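Local coordinates for Acarbose/maltose binding protein GacH (Streptomyces glaucescens, PDB 3K01), which binds acarbose and an acarbose homolog, and probably maltose-type sugars, as the extracellular solute receptor of an ABC transporter, at residues L152-V157 with T174-A179; Q246-F249 with K253-M256. One frame throughout, in Å; residues are numbered along the deposited sequence.

Contact 1: residues L152-V157 with T174-A179; sequences LTKAGV and TEKTGA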
loop_
_atom_site.group_PDB
_atom_site.type_symbol
_atom_site.label_atom_id
_atom_site.label_comp_id
_atom_site.label_asym_id
_atom_site.label_seq_id
_atom_site.Cartn_x
_atom_site.Cartn_y
_atom_site.Cartn_z
ATOM N N LEU A 152 1.875 -15.145 22.335
ATOM C CA LEU A 152 2.556 -14.086 23.082
ATOM C C LEU A 152 2.166 -14.115 24.560
ATOM O O LEU A 152 3.015 -13.904 25.435
ATOM C CB LEU A 152 2.310 -12.700 22.490
ATOM C CG LEU A 152 3.271 -12.256 21.358
ATOM C CD1 LEU A 152 3.199 -13.150 20.119
ATOM C CD2 LEU A 152 3.037 -10.798 20.987
ATOM N N THR A 153 0.902 -14.411 24.842
ATOM C CA THR A 153 0.429 -14.462 26.227
ATOM C C THR A 153 1.090 -15.623 26.935
ATOM O O THR A 153 1.585 -15.466 28.073
ATOM C CB THR A 153 -1.094 -14.611 26.255
ATOM O OG1 THR A 153 -1.658 -13.450 25.680
ATOM C CG2 THR A 153 -1.610 -14.710 27.701
ATOM N N LYS A 154 1.149 -16.790 26.291
ATOM C CA LYS A 154 1.773 -17.949 26.909
ATOM C C LYS A 154 3.234 -17.637 27.219
ATOM O O LYS A 154 3.741 -18.013 28.294
ATOM C CB LYS A 154 1.626 -19.180 26.023
ATOM C CG LYS A 154 2.229 -20.432 26.632
ATOM C CD LYS A 154 1.602 -21.667 26.032
ATOM C CE LYS A 154 1.846 -22.904 26.910
ATOM N NZ LYS A 154 0.835 -23.060 27.984
ATOM N N ALA A 155 3.904 -16.909 26.324
ATOM C CA ALA A 155 5.318 -16.587 26.495
ATOM C C ALA A 155 5.528 -15.441 27.489
ATOM O O ALA A 155 6.669 -15.200 27.924
ATOM C CB ALA A 155 5.927 -16.231 25.151
ATOM N N GLY A 156 4.476 -14.697 27.821
ATOM C CA GLY A 156 4.561 -13.577 28.756
ATOM C C GLY A 156 5.078 -12.274 28.181
ATOM O O GLY A 156 5.501 -11.377 28.920
ATOM N N VAL A 157 5.034 -12.124 26.855
ATOM C CA VAL A 157 5.674 -10.961 26.254
ATOM C C VAL A 157 4.658 -9.959 25.726
ATOM O O VAL A 157 3.525 -10.328 25.381
ATOM C CB VAL A 157 6.627 -11.356 25.113
ATOM C CG1 VAL A 157 7.704 -12.316 25.592
ATOM C CG2 VAL A 157 5.867 -11.952 23.948
ATOM N N THR A 174 10.059 -18.792 21.536
ATOM C CA THR A 174 10.642 -20.090 21.219
ATOM C C THR A 174 10.854 -20.928 22.492
ATOM O O THR A 174 10.537 -22.120 22.524
ATOM C CB THR A 174 11.915 -19.947 20.392
ATOM O OG1 THR A 174 11.585 -19.225 19.201
ATOM C CG2 THR A 174 12.461 -21.320 20.003
ATOM N N GLU A 175 11.383 -20.323 23.551
ATOM C CA GLU A 175 11.652 -21.092 24.766
ATOM C C GLU A 175 10.364 -21.673 25.324
ATOM O O GLU A 175 10.345 -22.815 25.817
ATOM C CB GLU A 175 12.354 -20.214 25.799
ATOM C CG GLU A 175 12.806 -20.954 27.057
ATOM C CD GLU A 175 11.837 -20.850 28.210
ATOM O OE1 GLU A 175 10.728 -20.325 28.062
ATOM O OE2 GLU A 175 12.200 -21.315 29.325
ATOM N N LYS A 176 9.314 -20.879 25.345
ATOM C CA LYS A 176 8.070 -21.270 26.019
ATOM C C LYS A 176 7.172 -22.171 25.204
ATOM O O LYS A 176 6.438 -22.996 25.766
ATOM C CB LYS A 176 7.272 -20.010 26.394
ATOM C CG LYS A 176 6.078 -20.231 27.325
ATOM C CD LYS A 176 6.505 -20.147 28.789
ATOM C CE LYS A 176 5.351 -20.480 29.696
ATOM N NZ LYS A 176 5.905 -20.419 31.065
ATOM N N THR A 177 7.175 -21.988 23.885
ATOM C CA THR A 177 6.176 -22.607 23.009
ATOM C C THR A 177 6.781 -23.425 21.872
ATOM O O THR A 177 6.053 -24.173 21.230
ATOM C CB THR A 177 5.239 -21.550 22.367
ATOM O OG1 THR A 177 5.933 -20.865 21.308
ATOM C CG2 THR A 177 4.689 -20.544 23.379
ATOM N N GLY A 178 8.062 -23.251 21.592
ATOM C CA GLY A 178 8.683 -23.873 20.436
ATOM C C GLY A 178 8.480 -23.099 19.127
ATOM O O GLY A 178 9.161 -23.392 18.147
ATOM N N ALA A 179 7.530 -22.166 19.066
ATOM C CA ALA A 179 7.321 -21.394 17.835
ATOM C C ALA A 179 8.480 -20.450 17.598
ATOM O O ALA A 179 9.073 -19.955 18.540
ATOM C CB ALA A 179 6.038 -20.613 17.934
#

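Contact 2: residues Q246-F249 with K253-M256; sequences QNAF and KVAM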
loop_
_atom_site.group_PDB
_atom_site.type_symbol
_atom_site.label_atom_id
_atom_site.label_comp_id
_atom_site.label_asym_id
_atom_site.label_seq_id
_atom_site.Cartn_x
_atom_site.Cartn_y
_atom_site.Cartn_z
ATOM N N GLN A 246 1.896 -17.423 5.105
ATOM C CA GLN A 246 0.532 -17.682 5.589
ATOM C C GLN A 246 0.442 -19.017 6.305
ATOM O O GLN A 246 -0.141 -19.101 7.383
ATOM C CB GLN A 246 -0.489 -17.636 4.443
ATOM C CG GLN A 246 -0.646 -16.252 3.800
ATOM C CD GLN A 246 -1.106 -15.230 4.798
ATOM O OE1 GLN A 246 -0.312 -14.444 5.330
ATOM N NE2 GLN A 246 -2.394 -15.245 5.084
ATOM N N ASN A 247 1.069 -20.055 5.764
ATOM C CA ASN A 247 0.986 -21.361 6.403
ATOM C C ASN A 247 1.684 -21.333 7.754
ATOM O O ASN A 247 1.204 -21.929 8.732
ATOM C CB ASN A 247 1.612 -22.459 5.523
ATOM C CG ASN A 247 0.816 -22.721 4.249
ATOM O OD1 ASN A 247 -0.337 -22.360 4.142
ATOM N ND2 ASN A 247 1.471 -23.319 3.268
ATOM N N ALA A 248 2.831 -20.661 7.825
ATOM C CA ALA A 248 3.582 -20.583 9.079
ATOM C C ALA A 248 2.773 -19.844 10.136
ATOM O O ALA A 248 2.750 -20.261 11.324
ATOM C CB ALA A 248 4.936 -19.899 8.871
ATOM N N PHE A 249 2.144 -18.740 9.758
ATOM C CA PHE A 249 1.434 -17.959 10.751
ATOM C C PHE A 249 0.118 -18.639 11.152
ATOM O O PHE A 249 -0.238 -18.680 12.342
ATOM C CB PHE A 249 1.179 -16.545 10.230
ATOM C CG PHE A 249 0.539 -15.640 11.224
ATOM C CD1 PHE A 249 1.309 -15.065 12.224
ATOM C CD2 PHE A 249 -0.821 -15.418 11.217
ATOM C CE1 PHE A 249 0.719 -14.206 13.155
ATOM C CE2 PHE A 249 -1.407 -14.563 12.177
ATOM C CZ PHE A 249 -0.634 -13.966 13.147
ATOM N N LYS A 253 3.572 -22.079 13.538
ATOM C CA LYS A 253 5.007 -22.276 13.388
ATOM C C LYS A 253 5.763 -20.984 13.753
ATOM O O LYS A 253 6.870 -21.014 14.298
ATOM C CB LYS A 253 5.320 -22.701 11.962
ATOM C CG LYS A 253 6.771 -23.037 11.744
ATOM C CD LYS A 253 6.978 -23.561 10.337
ATOM C CE LYS A 253 8.418 -24.009 10.166
ATOM N NZ LYS A 253 8.669 -24.588 8.826
ATOM N N VAL A 254 5.158 -19.844 13.414
ATOM C CA VAL A 254 5.641 -18.554 13.922
ATOM C C VAL A 254 4.527 -17.867 14.711
ATOM O O VAL A 254 3.337 -18.160 14.491
ATOM C CB VAL A 254 6.115 -17.589 12.795
ATOM C CG1 VAL A 254 7.251 -18.223 12.022
ATOM C CG2 VAL A 254 4.980 -17.218 11.861
ATOM N N ALA A 255 4.920 -16.921 15.557
ATOM C CA ALA A 255 3.958 -16.144 16.319
ATOM C C ALA A 255 3.582 -14.815 15.681
ATOM O O ALA A 255 2.594 -14.180 16.098
ATOM C CB ALA A 255 4.498 -15.890 17.714
ATOM N N MET A 256 4.381 -14.366 14.708
ATOM C CA MET A 256 4.246 -13.024 14.112
ATOM C C MET A 256 4.570 -13.073 12.650
ATOM O O MET A 256 5.392 -13.877 12.226
ATOM C CB MET A 256 5.208 -12.048 14.798
ATOM C CG MET A 256 4.896 -11.847 16.278
ATOM S SD MET A 256 5.994 -10.691 17.128
ATOM C CE MET A 256 7.397 -11.796 17.447
HETATM O O HOH W 1 0.519 -17.961 14.895
#

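Contact 1: residues L152-V157 with T174-A179
Lys176 lays the methylene part of its side chain over the last turn of helix 149-155, covering the backbone of Lys154 and Ala155. Its CB and CG rest on Ala155, CG lying 3.8 Å from Ala155 CA, while Lys176 CB is 4.2 Å from Ala155 CB. A bend at chi2 (89°) then turns the otherwise extended chain along the carbonyl of Lys154, whose O sits 3.3 Å from Lys176 CE. The side chain of Lys154 runs at about a right angle to that of Lys176, the two meeting CG to CG at 3.9 Å. The same Lys154 CG also touches Thr177 CG2 at 4.1 Å, the two side chains running antiparallel as they pass. The threonine thus offers its methyl to the neighbouring helix and keeps OG1 for its own: that hydroxyl bonds to the carbonyl of Ile173 and accepts from Ala179 N at 3.0 Å, closing an ST turn. Both helices end here at glycines with positive phi, Gly156 completing a Schellman motif and Gly178 following Thr177. Thr174 OG1 ties the outgoing chain back by a 2.7 Å bond to Ala179 O. Across the helix ends the contact is aliphatic carbon against aliphatic carbon and against the Lys154 carbonyl, and the two ammonium groups, Lys154 NZ and Lys176 NZ, stay 6.5 Å apart, so their mutual repulsion is probably modest at this exposed surface.

Contact 2: residues Q246-F249 with K253-M256
Val254 turns its CG2 methyl into the end of helix 241-251, where it meets Ala248 CB at 4.0 Å and Phe249 CA at 3.8 Å. Its chi1 of -60° sets CG2 between the backbone N and the carbonyl carbon, so this one branch serves both helix residues and also lies near the plane of the Phe249 ring, at its edge. The same valine is held through its backbone: Val254 N donates to Ala248 O over 3.2 Å in a nearly straight bond, although the donor stands well above the carbonyl plane. Lys253 adds its CB, 3.6 Å from Ala248 O, and then carries an extended chain away from the helix. This is a tight helix-to-strand return, in which the chain leaves helix 241-251 and after two intervening residues enters strand 254-259, a member of the mixed sheet running beside strands 132-148 and 180-183 in this solute-binding protein. Phe249 has CG anti to its N (chi1 -176°), which swings the ring along the strand that follows and brings CE1 to 3.5 Å from Ala255 O and 3.8 Å from Met256 CA. Met256 N lies in the ring plane at the edge, and the ring of Phe273 meets that of Phe249 nearly parallel. A water, over the rim of one face of the Phe249 ring, bridges the two segments, 2.8 Å from Phe249 O and 2.9 Å from Val254 O.

In the fold
The two contacts follow one another along the chain, contact 1 closing before contact 2 opens, and their centres lie 13 Å apart on the same side of the molecule. Contact 1 is at the surface, at the ends of helices 149-155 and 163-177; contact 2 is buried, where helix 241-251 leads into strand 254-259. They touch directly: Leu152 CD1 packs on Ala255 CB at 3.9 Å, and Ala179 CB on Lys253 O at 3.8 Å. Strand 180-183, which directly follows contact 1, pairs in parallel with strand 254-259, and Ile173 of helix 163-177 covers Ala255 and Met256. Helix 163-177 thus packs on the sheet that holds strand 254-259, tying the surface helix ends to the buried return.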